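Local atomic coordinates of pantothenate synthetase (Francisella tularensis subsp. tularensis, PDB entry 3N8H), a protein that probably catalyses the ATP-dependent condensation of pantoate with beta-alanine to pantothenate, through a pantoyl-adenylate intermediate. Residues N145-G150 / T171-C176; G130-V135 / V157-Q162; K22-G27 / N50-V55. All coordinates share one frame; numbering follows the deposited sequence.

Contact 1 (N145-G150 / T171-C176); sequences NNLYLG and TKIIVC. With AMP (adenosine monophosphate), chain D.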
ATOM      1  N   ASN A 145      -6.811  -8.171 -15.928  1.00 43.24           N
ATOM      2  CA  ASN A 145      -8.101  -8.749 -15.592  1.00 44.39           C
ATOM      3  C   ASN A 145      -7.934  -9.990 -14.725  1.00 47.42           C
ATOM      4  O   ASN A 145      -8.740 -10.232 -13.805  1.00 41.00           O
ATOM      5  CB  ASN A 145      -8.848  -9.130 -16.868  1.00 40.40           C
ATOM      6  CG  ASN A 145      -9.148  -7.939 -17.740  1.00 47.55           C
ATOM      7  OD1 ASN A 145      -8.578  -7.783 -18.830  1.00 43.77           O
ATOM      8  ND2 ASN A 145     -10.049  -7.084 -17.273  1.00 48.85           N
ATOM      9  N   ASN A 146      -6.891 -10.773 -15.034  1.00 33.67           N
ATOM     10  CA  ASN A 146      -6.643 -12.047 -14.365  1.00 35.35           C
ATOM     11  C   ASN A 146      -5.209 -12.221 -13.880  1.00 39.28           C
ATOM     12  O   ASN A 146      -4.255 -12.009 -14.631  1.00 35.71           O
ATOM     13  CB  ASN A 146      -7.000 -13.222 -15.272  1.00 34.27           C
ATOM     14  CG  ASN A 146      -8.484 -13.253 -15.622  1.00 40.60           C
ATOM     15  OD1 ASN A 146      -9.343 -13.334 -14.748  1.00 37.59           O
ATOM     16  ND2 ASN A 146      -8.779 -13.180 -16.899  1.00 30.71           N
ATOM     17  N   LEU A 147      -5.075 -12.628 -12.623  1.00 31.40           N
ATOM     18  CA  LEU A 147      -3.760 -12.852 -12.015  1.00 32.56           C
ATOM     19  C   LEU A 147      -3.569 -14.342 -11.723  1.00 38.06           C
ATOM     20  O   LEU A 147      -4.416 -14.953 -11.087  1.00 35.46           O
ATOM     21  CB  LEU A 147      -3.631 -12.070 -10.694  1.00 30.84           C
ATOM     22  CG  LEU A 147      -2.300 -12.212  -9.935  1.00 31.61           C
ATOM     23  CD1 LEU A 147      -1.134 -11.767 -10.803  1.00 32.25           C
ATOM     24  CD2 LEU A 147      -2.313 -11.439  -8.565  1.00 35.85           C
ATOM     25  N   TYR A 148      -2.441 -14.903 -12.155  1.00 32.71           N
ATOM     26  CA  TYR A 148      -2.167 -16.344 -11.988  1.00 30.26           C
ATOM     27  C   TYR A 148      -1.049 -16.568 -10.964  1.00 32.63           C
ATOM     28  O   TYR A 148       0.038 -16.000 -11.090  1.00 30.27           O
ATOM     29  CB  TYR A 148      -1.857 -17.005 -13.365  1.00 33.26           C
ATOM     30  CG  TYR A 148      -3.060 -16.854 -14.275  1.00 32.41           C
ATOM     31  CD1 TYR A 148      -4.008 -17.852 -14.372  1.00 30.90           C
ATOM     32  CD2 TYR A 148      -3.296 -15.668 -14.929  1.00 33.88           C
ATOM     33  CE1 TYR A 148      -5.159 -17.688 -15.140  1.00 33.70           C
ATOM     34  CE2 TYR A 148      -4.427 -15.494 -15.699  1.00 36.45           C
ATOM     35  CZ  TYR A 148      -5.358 -16.495 -15.800  1.00 35.44           C
ATOM     36  OH  TYR A 148      -6.481 -16.287 -16.591  1.00 38.14           O
ATOM     37  N   LEU A 149      -1.363 -17.365  -9.935  1.00 31.11           N
ATOM     38  CA  LEU A 149      -0.480 -17.622  -8.807  1.00 32.98           C
ATOM     39  C   LEU A 149      -0.412 -19.126  -8.554  1.00 37.71           C
ATOM     40  O   LEU A 149      -1.400 -19.839  -8.761  1.00 32.91           O
ATOM     41  CB  LEU A 149      -0.998 -16.924  -7.532  1.00 28.02           C
ATOM     42  CG  LEU A 149      -1.152 -15.396  -7.477  1.00 28.21           C
ATOM     43  CD1 LEU A 149      -1.724 -14.974  -6.131  1.00 38.41           C
ATOM     44  CD2 LEU A 149       0.194 -14.705  -7.727  1.00 29.39           C
ATOM     45  N   GLY A 150       0.748 -19.606  -8.096  1.00 27.51           N
ATOM     46  CA  GLY A 150       0.910 -21.010  -7.782  1.00 20.52           C
ATOM     47  C   GLY A 150       0.490 -21.303  -6.337  1.00 31.87           C
ATOM     48  O   GLY A 150       0.790 -20.549  -5.405  1.00 29.15           O
ATOM     49  N   THR A 171      -9.280  -7.368 -10.170  1.00 44.84           N
ATOM     50  CA  THR A 171      -8.504  -8.402 -10.815  1.00 43.89           C
ATOM     51  C   THR A 171      -8.951  -9.725 -10.202  1.00 44.43           C
ATOM     52  O   THR A 171      -9.086  -9.830  -8.989  1.00 43.61           O
ATOM     53  CB  THR A 171      -6.997  -8.199 -10.554  1.00 43.80           C
ATOM     54  OG1 THR A 171      -6.531  -7.067 -11.304  1.00 49.29           O
ATOM     55  CG2 THR A 171      -6.215  -9.424 -10.975  1.00 38.92           C
ATOM     56  N   LYS A 172      -9.214 -10.720 -11.037  1.00 36.98           N
ATOM     57  CA  LYS A 172      -9.543 -12.034 -10.523  1.00 31.06           C
ATOM     58  C   LYS A 172      -8.239 -12.783 -10.244  1.00 36.69           C
ATOM     59  O   LYS A 172      -7.250 -12.616 -10.965  1.00 39.15           O
ATOM     60  CB  LYS A 172     -10.413 -12.800 -11.521  1.00 37.08           C
ATOM     61  CG  LYS A 172     -10.801 -14.182 -11.060  1.00 48.14           C
ATOM     62  CD  LYS A 172     -12.156 -14.603 -11.626  1.00 57.51           C
ATOM     63  CE  LYS A 172     -12.017 -15.677 -12.699  1.00 64.20           C
ATOM     64  NZ  LYS A 172     -11.689 -15.120 -14.046  1.00 62.70           N
ATOM     65  N   ILE A 173      -8.227 -13.582  -9.185  1.00 35.15           N
ATOM     66  CA  ILE A 173      -7.053 -14.406  -8.873  1.00 40.03           C
ATOM     67  C   ILE A 173      -7.317 -15.881  -9.164  1.00 42.37           C
ATOM     68  O   ILE A 173      -8.255 -16.464  -8.633  1.00 40.98           O
ATOM     69  CB  ILE A 173      -6.610 -14.213  -7.425  1.00 32.85           C
ATOM     70  CG1 ILE A 173      -5.996 -12.819  -7.282  1.00 40.34           C
ATOM     71  CG2 ILE A 173      -5.593 -15.294  -6.997  1.00 28.17           C
ATOM     72  CD1 ILE A 173      -6.119 -12.246  -5.920  1.00 31.74           C
ATOM     73  N   ILE A 174      -6.475 -16.460 -10.020  1.00 41.25           N
ATOM     74  CA  ILE A 174      -6.541 -17.867 -10.394  1.00 29.61           C
ATOM     75  C   ILE A 174      -5.366 -18.630  -9.738  1.00 37.78           C
ATOM     76  O   ILE A 174      -4.209 -18.368 -10.048  1.00 32.82           O
ATOM     77  CB  ILE A 174      -6.451 -18.035 -11.929  1.00 31.67           C
ATOM     78  CG1 ILE A 174      -7.556 -17.229 -12.634  1.00 38.42           C
ATOM     79  CG2 ILE A 174      -6.574 -19.512 -12.306  1.00 35.31           C
ATOM     80  CD1 ILE A 174      -7.331 -15.718 -12.618  1.00 40.58           C
ATOM     81  N   VAL A 175      -5.671 -19.548  -8.819  1.00 35.73           N
ATOM     82  CA  VAL A 175      -4.639 -20.366  -8.165  1.00 42.32           C
ATOM     83  C   VAL A 175      -4.400 -21.663  -8.939  1.00 38.62           C
ATOM     84  O   VAL A 175      -5.353 -22.331  -9.339  1.00 36.99           O
ATOM     85  CB  VAL A 175      -5.045 -20.706  -6.713  1.00 43.45           C
ATOM     86  CG1 VAL A 175      -3.908 -21.418  -5.993  1.00 43.26           C
ATOM     87  CG2 VAL A 175      -5.422 -19.426  -5.988  1.00 37.30           C
ATOM     88  N   CYS A 176      -3.134 -22.028  -9.121  1.00 33.22           N
ATOM     89  CA  CYS A 176      -2.763 -23.132  -9.996  1.00 40.87           C
ATOM     90  C   CYS A 176      -1.967 -24.204  -9.251  1.00 39.16           C
ATOM     91  O   CYS A 176      -1.167 -23.871  -8.392  1.00 36.26           O
ATOM     92  CB  CYS A 176      -1.936 -22.593 -11.173  1.00 41.88           C
ATOM     93  SG  CYS A 176      -2.819 -21.356 -12.193  1.00 43.57           S
TER
HETATM   94  P   AMP D 270       8.652 -17.228  -8.177  1.00 34.80           P
HETATM   95  O1P AMP D 270       9.236 -16.895  -9.547  1.00 34.28           O
HETATM   96  O2P AMP D 270       9.212 -18.436  -7.490  1.00 33.22           O
HETATM   97  O3P AMP D 270       8.550 -16.048  -7.282  1.00 44.16           O
HETATM   98  O5' AMP D 270       7.168 -17.766  -8.553  1.00 28.96           O
HETATM   99  C5' AMP D 270       6.314 -17.086  -9.473  1.00 31.25           C
HETATM  100  C4' AMP D 270       4.948 -17.727  -9.486  1.00 32.67           C
HETATM  101  O4' AMP D 270       5.084 -19.117  -9.925  1.00 29.73           O
HETATM  102  C3' AMP D 270       4.252 -17.761  -8.114  1.00 28.33           C
HETATM  103  O3' AMP D 270       2.832 -17.628  -8.288  1.00 29.21           O
HETATM  104  C2' AMP D 270       4.581 -19.167  -7.626  1.00 24.27           C
HETATM  105  O2' AMP D 270       3.722 -19.696  -6.628  1.00 35.35           O
HETATM  106  C1' AMP D 270       4.518 -19.958  -8.930  1.00 24.13           C
HETATM  107  N9  AMP D 270       5.225 -21.242  -8.843  1.00 32.74           N
HETATM  108  C8  AMP D 270       6.492 -21.422  -8.404  1.00 29.70           C
HETATM  109  N7  AMP D 270       6.816 -22.745  -8.417  1.00 31.01           N
HETATM  110  C5  AMP D 270       5.724 -23.429  -8.846  1.00 24.77           C
HETATM  111  C6  AMP D 270       5.395 -24.849  -9.087  1.00 25.02           C
HETATM  112  N6  AMP D 270       6.318 -25.793  -8.842  1.00 25.62           N
HETATM  113  N1  AMP D 270       4.169 -25.168  -9.541  1.00 28.68           N
HETATM  114  C2  AMP D 270       3.250 -24.196  -9.752  1.00 30.06           C
HETATM  115  N3  AMP D 270       3.478 -22.879  -9.563  1.00 35.69           N
HETATM  116  C4  AMP D 270       4.683 -22.435  -9.120  1.00 28.48           C
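Leu147 O is gripped twice: by the N-H of Ile174, 2.8 Å from that nitrogen and nearly straight (176° at the hydrogen), and by a longer CA-H...O contact from Ile173. Four more backbone hydrogen bonds alternate along the pair: Asn145 O and Leu149 O accept from Lys172 and Cys176, while Leu147 and Leu149 donate to Lys172 and Ile174. This is parallel pairing without slippage. Beside it, chi2 of Ile174 (73°) folds CD1 over one face of the Tyr148 ring, a CH-pi contact 4.1 Å from the ring centroid, with Cys176 SG at the ring edge; the Tyr148 hydroxyl is bonded to Glu49. The Lys172 chain bends at chi3 and chi4, so NZ hydrogen-bonds Asn146 OD1 at 3.0 Å, above the amide plane, while Asn50 OD1 holds Asn146 ND2. On the other face, Ile173 reaches Leu149 through CG2-CD1 (4.0 Å) and Leu147 through CG1-CD2 (4.1 Å), and Ile160 of helix 154-166 packs on both leucines. Gly150 N donates to AMP O3' at 2.9 Å and only weakly to O2'. These strands bracket helix 154-166 as a beta-alpha-beta unit of a Rossmann-like HUP domain, with the nucleotide ribose at a strand's C-terminal end.

Contact 2 (G130-V135 / V157-Q162); sequences GMLTVV and VMLIKQ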
ATOM      1  N   GLY A 130       7.928  -7.125   1.739  1.00 29.91           N
ATOM      2  CA  GLY A 130       8.547  -6.890   0.442  1.00 34.38           C
ATOM      3  C   GLY A 130       7.700  -7.350  -0.731  1.00 31.82           C
ATOM      4  O   GLY A 130       7.575  -6.644  -1.739  1.00 32.90           O
HETATM    5  N   MSE A 131       7.131  -8.543  -0.583  1.00 26.78           N
HETATM    6  CA  MSE A 131       6.344  -9.238  -1.599  1.00 32.43           C
HETATM    7  C   MSE A 131       5.057  -8.465  -1.903  1.00 25.84           C
HETATM    8  O   MSE A 131       4.728  -8.191  -3.060  1.00 28.40           O
HETATM    9  CB  MSE A 131       5.988 -10.631  -1.054  1.00 32.75           C
HETATM   10  CG  MSE A 131       5.239 -11.544  -1.966  1.00 28.42           C
HETATM   11 SE   MSE A 131       3.302 -11.163  -1.966  0.71 39.41          SE
HETATM   12  CE  MSE A 131       2.931 -11.964  -0.174  1.00 27.17           C
ATOM     13  N   LEU A 132       4.339  -8.118  -0.852  1.00 24.13           N
ATOM     14  CA  LEU A 132       3.088  -7.352  -0.969  1.00 30.31           C
ATOM     15  C   LEU A 132       3.279  -5.959  -1.592  1.00 34.65           C
ATOM     16  O   LEU A 132       2.438  -5.499  -2.361  1.00 33.60           O
ATOM     17  CB  LEU A 132       2.445  -7.209   0.410  1.00 31.41           C
ATOM     18  CG  LEU A 132       1.825  -8.515   0.911  1.00 31.02           C
ATOM     19  CD1 LEU A 132       1.372  -8.381   2.375  1.00 34.08           C
ATOM     20  CD2 LEU A 132       0.652  -8.924  -0.014  1.00 32.90           C
ATOM     21  N   THR A 133       4.377  -5.289  -1.250  1.00 35.36           N
ATOM     22  CA  THR A 133       4.664  -3.963  -1.791  1.00 38.40           C
ATOM     23  C   THR A 133       4.941  -4.034  -3.312  1.00 31.25           C
ATOM     24  O   THR A 133       4.358  -3.285  -4.106  1.00 32.71           O
ATOM     25  CB  THR A 133       5.871  -3.310  -1.063  1.00 32.88           C
ATOM     26  OG1 THR A 133       5.594  -3.227   0.351  1.00 32.94           O
ATOM     27  CG2 THR A 133       6.128  -1.913  -1.604  1.00 37.38           C
ATOM     28  N   VAL A 134       5.805  -4.955  -3.711  1.00 29.50           N
ATOM     29  CA  VAL A 134       6.110  -5.121  -5.133  1.00 31.89           C
ATOM     30  C   VAL A 134       4.891  -5.657  -5.890  1.00 30.09           C
ATOM     31  O   VAL A 134       4.638  -5.248  -7.015  1.00 32.23           O
ATOM     32  CB  VAL A 134       7.376  -5.995  -5.386  1.00 32.70           C
ATOM     33  CG1 VAL A 134       7.071  -7.483  -5.238  1.00 31.68           C
ATOM     34  CG2 VAL A 134       7.913  -5.719  -6.784  1.00 34.63           C
ATOM     35  N   VAL A 135       4.110  -6.541  -5.274  1.00 26.39           N
ATOM     36  CA  VAL A 135       2.924  -7.056  -5.963  1.00 30.05           C
ATOM     37  C   VAL A 135       1.894  -5.929  -6.206  1.00 31.73           C
ATOM     38  O   VAL A 135       1.366  -5.756  -7.321  1.00 31.04           O
ATOM     39  CB  VAL A 135       2.295  -8.273  -5.197  1.00 33.33           C
ATOM     40  CG1 VAL A 135       0.903  -8.608  -5.733  1.00 27.08           C
ATOM     41  CG2 VAL A 135       3.203  -9.486  -5.323  1.00 31.91           C
ATOM     42  N   VAL A 157      -0.491 -16.551  -1.730  1.00 34.82           N
ATOM     43  CA  VAL A 157      -1.815 -16.470  -2.368  1.00 28.00           C
ATOM     44  C   VAL A 157      -2.846 -15.769  -1.475  1.00 28.16           C
ATOM     45  O   VAL A 157      -3.523 -14.828  -1.918  1.00 36.14           O
ATOM     46  CB  VAL A 157      -2.355 -17.866  -2.742  1.00 30.48           C
ATOM     47  CG1 VAL A 157      -3.826 -17.772  -3.123  1.00 29.55           C
ATOM     48  CG2 VAL A 157      -1.561 -18.469  -3.884  1.00 34.33           C
HETATM   49  N   MSE A 158      -2.964 -16.229  -0.223  1.00 25.68           N
HETATM   50  CA  MSE A 158      -3.930 -15.680   0.736  1.00 26.11           C
HETATM   51  C   MSE A 158      -3.687 -14.197   0.959  1.00 29.88           C
HETATM   52  O   MSE A 158      -4.614 -13.393   0.970  1.00 31.36           O
HETATM   53  CB  MSE A 158      -3.835 -16.422   2.074  1.00 31.13           C
HETATM   54  CG  MSE A 158      -4.120 -17.911   1.991  1.00 38.82           C
HETATM   55 SE   MSE A 158      -4.088 -18.775   3.756  0.51 50.60          SE
HETATM   56  CE  MSE A 158      -5.421 -17.690   4.695  1.00 48.10           C
ATOM     57  N   LEU A 159      -2.425 -13.839   1.124  1.00 30.04           N
ATOM     58  CA  LEU A 159      -2.047 -12.456   1.321  1.00 31.38           C
ATOM     59  C   LEU A 159      -2.371 -11.608   0.085  1.00 29.84           C
ATOM     60  O   LEU A 159      -2.850 -10.476   0.202  1.00 29.11           O
ATOM     61  CB  LEU A 159      -0.548 -12.365   1.660  1.00 29.04           C
ATOM     62  CG  LEU A 159      -0.143 -12.872   3.028  1.00 36.56           C
ATOM     63  CD1 LEU A 159       1.365 -12.762   3.218  1.00 35.21           C
ATOM     64  CD2 LEU A 159      -0.910 -12.068   4.097  1.00 33.05           C
ATOM     65  N   ILE A 160      -2.132 -12.151  -1.106  1.00 25.67           N
ATOM     66  CA  ILE A 160      -2.414 -11.359  -2.291  1.00 31.00           C
ATOM     67  C   ILE A 160      -3.942 -11.196  -2.468  1.00 39.28           C
ATOM     68  O   ILE A 160      -4.410 -10.169  -2.957  1.00 36.63           O
ATOM     69  CB  ILE A 160      -1.710 -11.941  -3.558  1.00 29.58           C
ATOM     70  CG1 ILE A 160      -0.189 -11.725  -3.468  1.00 30.08           C
ATOM     71  CG2 ILE A 160      -2.270 -11.319  -4.854  1.00 27.66           C
ATOM     72  CD1 ILE A 160       0.566 -12.425  -4.618  1.00 30.00           C
ATOM     73  N   LYS A 161      -4.717 -12.189  -2.039  1.00 30.08           N
ATOM     74  CA  LYS A 161      -6.181 -12.080  -2.154  1.00 34.70           C
ATOM     75  C   LYS A 161      -6.638 -10.977  -1.216  1.00 34.22           C
ATOM     76  O   LYS A 161      -7.544 -10.207  -1.543  1.00 36.36           O
ATOM     77  CB  LYS A 161      -6.895 -13.407  -1.841  1.00 32.20           C
ATOM     78  CG  LYS A 161      -6.684 -14.527  -2.872  1.00 37.93           C
ATOM     79  CD  LYS A 161      -7.364 -15.839  -2.428  1.00 37.63           C
ATOM     80  CE  LYS A 161      -7.524 -16.843  -3.583  1.00 36.36           C
ATOM     81  NZ  LYS A 161      -8.065 -18.174  -3.084  1.00 41.54           N
ATOM     82  N   GLN A 162      -5.981 -10.871  -0.058  1.00 34.92           N
ATOM     83  CA  GLN A 162      -6.361  -9.836   0.911  1.00 29.65           C
ATOM     84  C   GLN A 162      -5.964  -8.445   0.375  1.00 28.74           C
ATOM     85  O   GLN A 162      -6.736  -7.495   0.467  1.00 34.80           O
ATOM     86  CB  GLN A 162      -5.723 -10.094   2.275  1.00 34.99           C
ATOM     87  CG  GLN A 162      -6.170  -9.113   3.350  1.00 36.37           C
ATOM     88  CD  GLN A 162      -7.624  -9.305   3.736  1.00 42.07           C
ATOM     89  OE1 GLN A 162      -8.062 -10.429   3.968  1.00 43.27           O
ATOM     90  NE2 GLN A 162      -8.377  -8.211   3.805  1.00 37.27           N
TER
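Helices 127-142 and 154-166, the second being the crossover helix of the beta-alpha-beta unit that runs from strand 146-150 to strand 172-176, meet here beside the parallel sheet. Their short axes pass 10.6 Å apart at -46°, and the contact is made by side chains from both. Ile160 sits against two residues one turn apart on the facing helix. Its CG1 lies 3.8 Å from SE of Met131, which is present as selenomethionine, and its CD1 is 4.0 Å from Val135 CG1, the two side chains crossing at about a right angle. Met131 leaves the backbone with CG anti to N (chi1 -177°), then bends at chi2 and chi3; this carries the terminal methyl CE obliquely to Leu159, 3.8 Å from its CD1. Leu132 comes in from the flank: CD2 touches Leu159 CB at 4.0 Å and rests near the carbonyl oxygen of the same residue. Beyond the pair, Ile160 packs on Ile173 of the sheet, whereas Leu132 also meets Leu107 of the second subunit. Met131 is close to Gln156 and Gln63, predicted substrate-binding residues, and its side chain is about 5 Å from the bound proline. No hydrogen bond joins the segments, and backbone groups such as Val135 N and Met131 O pair within their own helix. Cohesion across the interface therefore rests on dispersion and on burial of apolar surface, and the helix spacing is consistent with the packing of branched and flexible side chains.

Contact 3 (K22-G27 / N50-V55); sequences KQQKIG and NDVVIV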
ATOM      1  N   LYS A  22     -10.311  -2.350 -24.471  1.00 72.84           N
ATOM      2  CA  LYS A  22     -10.961  -2.936 -23.295  1.00 76.17           C
ATOM      3  C   LYS A  22     -11.521  -4.333 -23.566  1.00 73.99           C
ATOM      4  O   LYS A  22     -11.710  -5.132 -22.640  1.00 71.57           O
ATOM      5  CB  LYS A  22     -12.085  -2.013 -22.819  1.00 89.33           C
ATOM      6  CG  LYS A  22     -13.141  -1.746 -23.896  1.00101.05           C
ATOM      7  CD  LYS A  22     -13.882  -0.427 -23.681  1.00107.60           C
ATOM      8  CE  LYS A  22     -13.069   0.777 -24.158  1.00108.14           C
ATOM      9  NZ  LYS A  22     -13.810   2.064 -23.974  1.00104.67           N
ATOM     10  N   GLN A  23     -11.787  -4.615 -24.840  1.00 66.36           N
ATOM     11  CA  GLN A  23     -12.323  -5.903 -25.272  1.00 63.72           C
ATOM     12  C   GLN A  23     -11.373  -7.046 -24.935  1.00 62.05           C
ATOM     13  O   GLN A  23     -11.787  -8.196 -24.803  1.00 63.61           O
ATOM     14  CB  GLN A  23     -12.562  -5.881 -26.783  1.00 77.97           C
ATOM     15  CG  GLN A  23     -13.225  -4.605 -27.283  1.00 84.69           C
ATOM     16  CD  GLN A  23     -14.515  -4.308 -26.552  1.00 89.60           C
ATOM     17  OE1 GLN A  23     -15.093  -5.186 -25.905  1.00 91.16           O
ATOM     18  NE2 GLN A  23     -14.978  -3.066 -26.647  1.00 90.70           N
ATOM     19  N   GLN A  24     -10.094  -6.717 -24.801  1.00 57.03           N
ATOM     20  CA  GLN A  24      -9.052  -7.721 -24.638  1.00 58.75           C
ATOM     21  C   GLN A  24      -8.847  -8.078 -23.170  1.00 48.28           C
ATOM     22  O   GLN A  24      -8.482  -7.232 -22.367  1.00 49.48           O
ATOM     23  CB  GLN A  24      -7.744  -7.234 -25.276  1.00 59.04           C
ATOM     24  CG  GLN A  24      -7.836  -7.094 -26.793  1.00 73.52           C
ATOM     25  CD  GLN A  24      -6.535  -6.647 -27.426  1.00 80.56           C
ATOM     26  OE1 GLN A  24      -6.048  -7.265 -28.373  1.00 80.46           O
ATOM     27  NE2 GLN A  24      -5.962  -5.569 -26.901  1.00 81.16           N
ATOM     28  N   LYS A  25      -9.121  -9.334 -22.835  1.00 54.00           N
ATOM     29  CA  LYS A  25      -8.852  -9.849 -21.502  1.00 53.87           C
ATOM     30  C   LYS A  25      -7.346  -9.926 -21.314  1.00 49.87           C
ATOM     31  O   LYS A  25      -6.641 -10.508 -22.144  1.00 51.55           O
ATOM     32  CB  LYS A  25      -9.455 -11.240 -21.329  1.00 62.22           C
ATOM     33  CG  LYS A  25     -10.962 -11.292 -21.468  1.00 77.06           C
ATOM     34  CD  LYS A  25     -11.591 -12.020 -20.280  1.00 88.04           C
ATOM     35  CE  LYS A  25     -11.229 -11.331 -18.959  1.00 95.17           C
ATOM     36  NZ  LYS A  25     -11.874 -11.951 -17.751  1.00 93.85           N
ATOM     37  N   ILE A  26      -6.858  -9.336 -20.227  1.00 47.04           N
ATOM     38  CA  ILE A  26      -5.432  -9.344 -19.923  1.00 35.69           C
ATOM     39  C   ILE A  26      -5.130 -10.307 -18.778  1.00 33.87           C
ATOM     40  O   ILE A  26      -5.703 -10.196 -17.685  1.00 35.33           O
ATOM     41  CB  ILE A  26      -4.942  -7.950 -19.535  1.00 41.88           C
ATOM     42  CG1 ILE A  26      -5.401  -6.922 -20.569  1.00 49.33           C
ATOM     43  CG2 ILE A  26      -3.418  -7.947 -19.376  1.00 42.10           C
ATOM     44  CD1 ILE A  26      -4.831  -5.542 -20.358  1.00 46.38           C
ATOM     45  N   GLY A  27      -4.233 -11.251 -19.036  1.00 32.60           N
ATOM     46  CA  GLY A  27      -3.734 -12.139 -17.997  1.00 43.68           C
ATOM     47  C   GLY A  27      -2.308 -11.796 -17.584  1.00 38.95           C
ATOM     48  O   GLY A  27      -1.457 -11.477 -18.420  1.00 38.19           O
ATOM     49  N   ASN A  50      -7.075 -15.803 -21.804  1.00 51.33           N
ATOM     50  CA  ASN A  50      -6.945 -14.366 -22.057  1.00 45.46           C
ATOM     51  C   ASN A  50      -6.508 -14.057 -23.489  1.00 49.96           C
ATOM     52  O   ASN A  50      -5.970 -14.920 -24.174  1.00 51.83           O
ATOM     53  CB  ASN A  50      -5.947 -13.739 -21.079  1.00 34.54           C
ATOM     54  CG  ASN A  50      -6.387 -13.861 -19.618  1.00 41.50           C
ATOM     55  OD1 ASN A  50      -7.065 -12.973 -19.067  1.00 32.77           O
ATOM     56  ND2 ASN A  50      -5.975 -14.937 -18.976  1.00 38.12           N
ATOM     57  N   ASP A  51      -6.735 -12.820 -23.925  1.00 49.62           N
ATOM     58  CA  ASP A  51      -6.339 -12.381 -25.265  1.00 47.88           C
ATOM     59  C   ASP A  51      -4.909 -11.856 -25.224  1.00 51.23           C
ATOM     60  O   ASP A  51      -4.160 -11.955 -26.204  1.00 47.71           O
ATOM     61  CB  ASP A  51      -7.260 -11.269 -25.767  1.00 48.15           C
ATOM     62  CG  ASP A  51      -8.718 -11.677 -25.780  1.00 52.50           C
ATOM     63  OD1 ASP A  51      -9.078 -12.546 -26.594  1.00 59.77           O
ATOM     64  OD2 ASP A  51      -9.509 -11.124 -24.981  1.00 59.45           O
ATOM     65  N   VAL A  52      -4.540 -11.295 -24.077  1.00 51.16           N
ATOM     66  CA  VAL A  52      -3.210 -10.740 -23.885  1.00 45.95           C
ATOM     67  C   VAL A  52      -2.615 -11.305 -22.605  1.00 48.53           C
ATOM     68  O   VAL A  52      -3.237 -11.259 -21.539  1.00 39.85           O
ATOM     69  CB  VAL A  52      -3.249  -9.215 -23.792  1.00 46.20           C
ATOM     70  CG1 VAL A  52      -1.842  -8.638 -23.709  1.00 35.10           C
ATOM     71  CG2 VAL A  52      -4.014  -8.635 -24.972  1.00 49.40           C
ATOM     72  N   VAL A  53      -1.415 -11.860 -22.716  1.00 40.04           N
ATOM     73  CA  VAL A  53      -0.712 -12.361 -21.540  1.00 35.03           C
ATOM     74  C   VAL A  53       0.549 -11.551 -21.359  1.00 40.56           C
ATOM     75  O   VAL A  53       1.311 -11.305 -22.317  1.00 36.19           O
ATOM     76  CB  VAL A  53      -0.380 -13.887 -21.637  1.00 46.80           C
ATOM     77  CG1 VAL A  53       0.441 -14.367 -20.407  1.00 28.77           C
ATOM     78  CG2 VAL A  53      -1.655 -14.688 -21.751  1.00 45.68           C
ATOM     79  N   ILE A  54       0.723 -11.114 -20.120  1.00 37.39           N
ATOM     80  CA  ILE A  54       1.884 -10.379 -19.669  1.00 34.78           C
ATOM     81  C   ILE A  54       2.602 -11.212 -18.629  1.00 34.84           C
ATOM     82  O   ILE A  54       1.984 -11.737 -17.690  1.00 37.94           O
ATOM     83  CB  ILE A  54       1.465  -9.067 -18.964  1.00 43.39           C
ATOM     84  CG1 ILE A  54       0.700  -8.152 -19.919  1.00 41.58           C
ATOM     85  CG2 ILE A  54       2.674  -8.368 -18.339  1.00 32.20           C
ATOM     86  CD1 ILE A  54       0.095  -6.927 -19.217  1.00 41.71           C
ATOM     87  N   VAL A  55       3.911 -11.325 -18.777  1.00 34.90           N
ATOM     88  CA  VAL A  55       4.730 -12.000 -17.774  1.00 36.17           C
ATOM     89  C   VAL A  55       5.757 -10.989 -17.276  1.00 33.75           C
ATOM     90  O   VAL A  55       6.401 -10.320 -18.086  1.00 37.83           O
ATOM     91  CB  VAL A  55       5.438 -13.235 -18.380  1.00 37.77           C
ATOM     92  CG1 VAL A  55       6.517 -13.783 -17.435  1.00 34.84           C
ATOM     93  CG2 VAL A  55       4.410 -14.326 -18.742  1.00 34.89           C
TER
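Two N-H groups converge on Lys25 O. Val52 N approaches nearly along the C=O axis at 3.0 Å from this oxygen, whereas Asp51 N, 2.9 Å from Lys25 O, meets its in-plane lone pair. Asp51 returns the bond through its side chain: OD2 accepts Lys25 N at 2.8 Å on its anti lone pair, so backbone and carboxylate together fix the strand entrance. Further along, Gly27 N donates to Val52 O (2.7 Å, 170° at the hydrogen), and Gly27 O accepts from Ile54 N at 2.8 Å. Asn50 OD1 also lies 3.3 Å from Gly27 N, but the angle is too poor for a bond; that oxygen is instead satisfied by Asn146, and ND2 by Tyr148 and the carbonyl of Ala46. The Asn50 amide occupies the side of Gly27 where a CB would project and collide with ND2. Ile26 N, not used across this pair, donates to Asn145 OD1, and Val53 N to Asp90. Among apolar groups, Ile26 CG2 meets Ile54 CD1 at 3.7 Å. Strands 26-31 and 52-57 thus pair in parallel as a beta-alpha-beta unit around helix 37-49, the Rossmann-like element whose strand 26-31 leads into the predicted ATP-binding residues Met32 to His39.

From the N terminus, contact 3 is the first to close, with helix 37-49 in the intervening loop, and it is complete before either of the others begins. Contacts 2 and 1 then cross: 130-135 opens, 145-150 follows, 157-162 closes contact 2, and 171-176 closes contact 1. Helix 154-166, which carries one segment of contact 2 and connects the strands of contact 1, lies against the sheet, with Val157 and Ile160 packed on contact 1. Contacts 1 and 3 share that sheet because strands 26-31 and 146-150 are neighbours, giving the order 52-57, 26-31, 146-150, 172-176. Contacts 2 and 3 do not touch, their nearest atoms being about 11 Å apart, so contact 1 is the bridge between them.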